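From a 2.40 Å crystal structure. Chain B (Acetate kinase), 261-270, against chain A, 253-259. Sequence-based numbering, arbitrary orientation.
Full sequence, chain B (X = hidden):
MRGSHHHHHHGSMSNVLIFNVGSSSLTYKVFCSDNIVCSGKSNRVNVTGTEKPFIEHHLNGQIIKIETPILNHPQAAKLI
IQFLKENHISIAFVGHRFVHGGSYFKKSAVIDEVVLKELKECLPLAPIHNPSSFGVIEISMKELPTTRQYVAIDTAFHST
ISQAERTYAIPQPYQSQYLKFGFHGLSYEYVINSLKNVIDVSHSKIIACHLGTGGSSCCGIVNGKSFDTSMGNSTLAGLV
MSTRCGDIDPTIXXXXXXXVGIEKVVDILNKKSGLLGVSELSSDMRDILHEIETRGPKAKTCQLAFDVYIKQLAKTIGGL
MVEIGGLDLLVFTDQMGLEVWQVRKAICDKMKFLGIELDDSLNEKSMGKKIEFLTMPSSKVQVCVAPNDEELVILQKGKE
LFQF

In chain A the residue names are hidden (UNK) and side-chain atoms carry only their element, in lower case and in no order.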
ATOM      1  N   GLY B 261     -19.344   7.218  12.555  1.00 36.62           N
ATOM      2  CA  GLY B 261     -18.921   6.547  13.774  1.00 38.22           C
ATOM      3  C   GLY B 261     -18.015   5.346  13.548  1.00 37.77           C
ATOM      4  O   GLY B 261     -17.877   4.862  12.424  1.00 36.35           O
ATOM      5  N   ILE B 262     -17.420   4.851  14.631  1.00 38.52           N
ATOM      6  CA  ILE B 262     -16.401   3.803  14.567  1.00 31.11           C
ATOM      7  C   ILE B 262     -16.884   2.460  14.009  1.00 39.69           C
ATOM      8  O   ILE B 262     -16.353   1.970  13.011  1.00 33.93           O
ATOM      9  CB  ILE B 262     -15.754   3.568  15.953  1.00 35.10           C
ATOM     10  CG1 ILE B 262     -15.131   4.865  16.481  1.00 34.30           C
ATOM     11  CG2 ILE B 262     -14.705   2.467  15.880  1.00 33.89           C
ATOM     12  CD1 ILE B 262     -14.629   4.776  17.915  1.00 33.70           C
ATOM     13  N   GLU B 263     -17.874   1.862  14.666  1.00 38.34           N
ATOM     14  CA  GLU B 263     -18.320   0.515  14.317  1.00 35.06           C
ATOM     15  C   GLU B 263     -18.891   0.394  12.899  1.00 40.71           C
ATOM     16  O   GLU B 263     -18.710  -0.631  12.239  1.00 37.26           O
ATOM     17  CB  GLU B 263     -19.324  -0.008  15.348  1.00 30.93           C
ATOM     18  CG  GLU B 263     -18.702  -0.391  16.689  1.00 35.68           C
ATOM     19  CD  GLU B 263     -18.490   0.798  17.616  1.00 45.11           C
ATOM     20  OE1 GLU B 263     -19.053   1.885  17.348  1.00 45.76           O
ATOM     21  OE2 GLU B 263     -17.759   0.643  18.617  1.00 49.31           O
ATOM     22  N   LYS B 264     -19.575   1.434  12.434  1.00 28.11           N
ATOM     23  CA  LYS B 264     -20.126   1.431  11.081  1.00 33.56           C
ATOM     24  C   LYS B 264     -19.007   1.441  10.039  1.00 34.85           C
ATOM     25  O   LYS B 264     -19.100   0.769   9.013  1.00 29.09           O
ATOM     26  CB  LYS B 264     -21.062   2.627  10.876  1.00 30.33           C
ATOM     27  CG  LYS B 264     -21.677   2.726   9.481  1.00 47.75           C
ATOM     28  CD  LYS B 264     -22.511   1.492   9.129  1.00 55.76           C
ATOM     29  CE  LYS B 264     -23.076   1.581   7.713  1.00 60.74           C
ATOM     30  NZ  LYS B 264     -23.819   0.347   7.316  1.00 58.77           N
ATOM     31  N   VAL B 265     -17.943   2.195  10.314  1.00 30.63           N
ATOM     32  CA  VAL B 265     -16.793   2.250   9.416  1.00 30.22           C
ATOM     33  C   VAL B 265     -16.129   0.883   9.288  1.00 37.18           C
ATOM     34  O   VAL B 265     -15.782   0.451   8.182  1.00 31.21           O
ATOM     35  CB  VAL B 265     -15.762   3.294   9.880  1.00 35.14           C
ATOM     36  CG1 VAL B 265     -14.436   3.104   9.161  1.00 31.06           C
ATOM     37  CG2 VAL B 265     -16.291   4.684   9.631  1.00 35.89           C
ATOM     38  N   VAL B 266     -15.964   0.203  10.420  1.00 28.05           N
ATOM     39  CA  VAL B 266     -15.379  -1.133  10.422  1.00 36.98           C
ATOM     40  C   VAL B 266     -16.201  -2.085   9.559  1.00 29.78           C
ATOM     41  O   VAL B 266     -15.645  -2.849   8.771  1.00 34.96           O
ATOM     42  CB  VAL B 266     -15.253  -1.710  11.842  1.00 35.79           C
ATOM     43  CG1 VAL B 266     -14.725  -3.129  11.784  1.00 27.47           C
ATOM     44  CG2 VAL B 266     -14.338  -0.840  12.692  1.00 31.60           C
ATOM     45  N   ASP B 267     -17.521  -2.017   9.692  1.00 27.15           N
ATOM     46  CA  ASP B 267     -18.413  -2.860   8.904  1.00 32.45           C
ATOM     47  C   ASP B 267     -18.315  -2.551   7.411  1.00 32.48           C
ATOM     48  O   ASP B 267     -18.296  -3.460   6.581  1.00 29.31           O
ATOM     49  CB  ASP B 267     -19.859  -2.700   9.379  1.00 34.24           C
ATOM     50  CG  ASP B 267     -20.827  -3.570   8.603  1.00 44.15           C
ATOM     51  OD1 ASP B 267     -20.800  -4.805   8.791  1.00 46.97           O
ATOM     52  OD2 ASP B 267     -21.616  -3.021   7.806  1.00 33.14           O
ATOM     53  N   ILE B 268     -18.255  -1.265   7.077  1.00 28.91           N
ATOM     54  CA  ILE B 268     -18.182  -0.833   5.681  1.00 36.15           C
ATOM     55  C   ILE B 268     -16.910  -1.340   4.991  1.00 34.99           C
ATOM     56  O   ILE B 268     -16.970  -1.901   3.891  1.00 30.94           O
ATOM     57  CB  ILE B 268     -18.260   0.705   5.560  1.00 30.90           C
ATOM     58  CG1 ILE B 268     -19.655   1.209   5.943  1.00 31.09           C
ATOM     59  CG2 ILE B 268     -17.928   1.146   4.151  1.00 32.11           C
ATOM     60  CD1 ILE B 268     -19.730   2.721   6.178  1.00 30.46           C
ATOM     61  N   LEU B 269     -15.765  -1.148   5.645  1.00 27.52           N
ATOM     62  CA  LEU B 269     -14.470  -1.514   5.070  1.00 28.03           C
ATOM     63  C   LEU B 269     -14.229  -3.026   5.029  1.00 34.09           C
ATOM     64  O   LEU B 269     -13.425  -3.509   4.229  1.00 37.56           O
ATOM     65  CB  LEU B 269     -13.333  -0.813   5.827  1.00 35.02           C
ATOM     66  CG  LEU B 269     -13.372   0.718   5.836  1.00 35.17           C
ATOM     67  CD1 LEU B 269     -12.160   1.306   6.547  1.00 22.18           C
ATOM     68  CD2 LEU B 269     -13.468   1.259   4.417  1.00 29.40           C
ATOM     69  N   ASN B 270     -14.920  -3.768   5.891  1.00 32.26           N
ATOM     70  CA  ASN B 270     -14.751  -5.221   5.970  1.00 31.56           C
ATOM     71  C   ASN B 270     -15.788  -6.011   5.171  1.00 41.92           C
ATOM     72  O   ASN B 270     -15.496  -7.090   4.660  1.00 35.07           O
ATOM     73  CB  ASN B 270     -14.789  -5.684   7.434  1.00 33.73           C
ATOM     74  CG  ASN B 270     -13.415  -5.727   8.075  1.00 45.67           C
ATOM     75  OD1 ASN B 270     -12.640  -6.659   7.847  1.00 52.81           O
ATOM     76  ND2 ASN B 270     -13.112  -4.725   8.897  1.00 37.27           N
TER
ATOM     77  N   UNK A 253      -5.450   3.198  12.394  1.00 35.35           N
ATOM     78  CA  UNK A 253      -6.010   4.490  12.805  1.00 28.68           C
ATOM     79  C   UNK A 253      -7.307   4.313  13.583  1.00 35.67           C
ATOM     80  O   UNK A 253      -7.590   5.105  14.477  1.00 37.51           O
ATOM     81  c   UNK A 253      -5.352   4.581  10.515  1.00 39.40           C
ATOM     82  c   UNK A 253      -5.201   3.151  10.940  1.00 31.14           C
ATOM     83  c   UNK A 253      -6.306   5.183  11.473  1.00 34.45           C
ATOM     84  N   UNK A 254      -8.075   3.278  13.247  1.00 34.50           N
ATOM     85  CA  UNK A 254      -9.345   3.004  13.913  1.00 30.71           C
ATOM     86  C   UNK A 254      -9.140   2.509  15.347  1.00 37.91           C
ATOM     87  O   UNK A 254      -9.828   2.957  16.269  1.00 36.05           O
ATOM     88  c   UNK A 254     -10.177   1.980  13.119  1.00 31.76           C
ATOM     89  c   UNK A 254     -10.414   2.489  11.696  1.00 24.28           C
ATOM     90  c   UNK A 254     -11.146   1.513  10.795  1.00 32.61           C
ATOM     91  c   UNK A 254     -11.505   1.713  13.809  1.00 39.48           C
ATOM     92  N   UNK A 255      -8.197   1.588  15.525  1.00 35.29           N
ATOM     93  CA  UNK A 255      -7.862   1.066  16.846  1.00 33.73           C
ATOM     94  C   UNK A 255      -7.286   2.146  17.766  1.00 41.32           C
ATOM     95  O   UNK A 255      -7.606   2.184  18.954  1.00 33.70           O
ATOM     96  c   UNK A 255      -6.875  -0.102  16.727  1.00 38.32           C
ATOM     97  c   UNK A 255      -7.525  -1.368  16.191  1.00 62.47           C
ATOM     98  o   UNK A 255      -8.683  -1.651  16.572  1.00 55.67           O
ATOM     99  o   UNK A 255      -6.873  -2.079  15.393  1.00 60.59           O
ATOM    100  N   UNK A 256      -6.440   3.017  17.217  1.00 35.60           N
ATOM    101  CA  UNK A 256      -5.847   4.106  17.997  1.00 43.85           C
ATOM    102  C   UNK A 256      -6.903   5.118  18.444  1.00 38.67           C
ATOM    103  O   UNK A 256      -6.834   5.658  19.551  1.00 37.65           O
ATOM    104  s   UNK A 256      -2.321   4.707  15.819  1.00 40.64           S
ATOM    105  c   UNK A 256      -3.468   3.986  17.017  1.00 35.42           C
ATOM    106  c   UNK A 256      -4.740   4.809  17.202  1.00 34.20           C
ATOM    107  c   UNK A 256      -1.979   6.299  16.579  1.00 30.91           C
ATOM    108  N   UNK A 257      -7.880   5.368  17.578  1.00 33.01           N
ATOM    109  CA  UNK A 257      -8.986   6.270  17.891  1.00 36.06           C
ATOM    110  C   UNK A 257      -9.771   5.773  19.110  1.00 32.84           C
ATOM    111  O   UNK A 257     -10.196   6.568  19.952  1.00 35.18           O
ATOM    112  c   UNK A 257     -11.265   7.018  17.069  1.00 24.12           C
ATOM    113  c   UNK A 257      -9.255   7.421  15.656  1.00 29.86           C
ATOM    114  c   UNK A 257      -9.987   7.536  14.328  1.00 31.79           C
ATOM    115  c   UNK A 257      -9.912   6.469  16.660  1.00 31.74           C
ATOM    116  N   UNK A 258      -9.930   4.456  19.217  1.00 30.77           N
ATOM    117  CA  UNK A 258     -10.599   3.850  20.366  1.00 38.04           C
ATOM    118  C   UNK A 258      -9.811   4.065  21.659  1.00 38.35           C
ATOM    119  O   UNK A 258     -10.348   3.895  22.754  1.00 41.20           O
ATOM    120  n   UNK A 258     -13.245  -0.026  19.230  1.00 37.18           N
ATOM    121  o   UNK A 258     -11.193  -0.055  18.316  1.00 49.73           O
ATOM    122  c   UNK A 258     -11.980   2.040  19.169  1.00 40.93           C
ATOM    123  c   UNK A 258     -10.834   2.353  20.128  1.00 30.42           C
ATOM    124  c   UNK A 258     -12.108   0.558  18.867  1.00 46.37           C
ATOM    125  N   UNK A 259      -8.540   4.443  21.522  1.00 30.64           N
ATOM    126  CA  UNK A 259      -7.684   4.712  22.677  1.00 38.70           C
ATOM    127  C   UNK A 259      -7.621   6.199  23.036  1.00 39.82           C
ATOM    128  O   UNK A 259      -7.793   6.564  24.199  1.00 45.68           O
ATOM    129  c   UNK A 259      -4.743   2.213  21.907  1.00 63.41           C
ATOM    130  c   UNK A 259      -6.262   4.182  22.435  1.00 33.25           C
ATOM    131  n   UNK A 259      -3.823   2.344  22.858  1.00 54.25           N
ATOM    132  c   UNK A 259      -6.157   2.671  22.257  1.00 46.63           C
ATOM    133  o   UNK A 259      -4.487   1.739  20.797  1.00 56.21           O
TER

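Position 253 of chain A carries three side-chain carbons that close a ring onto its own backbone N and lie out of reach of the chain B stretch. Only proline forms such a ring, so the residue is Pro A253. The compact apolar ring suits a buried site; it leaves the backbone N without a hydrogen, while O of Pro A253 still accepts a helical hydrogen bond from the N of position 257, 3.1 Å away.

Position 254 has four carbons, forked at the first, with one arm two carbons long, set among Ile B262, Val B265, Val B266 and Leu B269: an isoleucine, Ile A254. Its CA-to-CB bond points toward chain B, and its side chain enters the hole formed by those four residues. CG2 of Ile A254 lies 3.9 Å from CG2 of Ile B262 and 4.0 Å from CG2 of Val B266, while CD1 of Ile A254 reaches CG1 of Val B265 at 4.0 Å. The branched, wholly apolar side chain suits a pocket lined by aliphatic groups, since both arms find carbon neighbours.

Position 255 has two carbons, the second bearing two oxygens, and touches nothing on the chain B stretch. This is Asp A255. Its CA-to-CB bond points away, and the residue is partly exposed, a setting that suits a charged side chain.

At 256 an unbranched chain runs through two carbons, a sulfur and a last carbon, beyond reach of the chain B stretch, which identifies Met A256. It is buried, a setting compatible with its flexible, largely apolar chain.

Position 257 repeats the four-carbon fork with one longer arm and meets Ile B262; it is Ile A257. One turn on from Ile A254, it also points toward chain B, and its CG2 packs 4.1 Å from CD1 of Ile B262, a contact suited to a buried, wholly apolar side chain.

Position 258 has three carbons, the third holding one oxygen and one nitrogen, with a carbon against Ile B262. That fits glutamine, Gln A258. Its CG lies 4.0 Å from CD1 of Ile B262, so the aliphatic stem covers the isoleucine while the residue as a whole remains exposed.

Position 259 has the same composition, three carbons ending in an oxygen and a nitrogen, and makes no contact with the chain B stretch: Gln A259. A polar amide suits this exposed site, where its OE1 is hydrogen-bonded elsewhere in the structure.

The two helices run nearly antiparallel, at 167°, and bury 266 Å² between these stretches. No hydrogen bond crosses; the contact is apolar packing. Ile A254 is the knob, and Ile B262, besides lining its hole, extends along chain A to meet Ile A257 and Gln A258.

Chain A, residues 253-259: PIDMIQQ
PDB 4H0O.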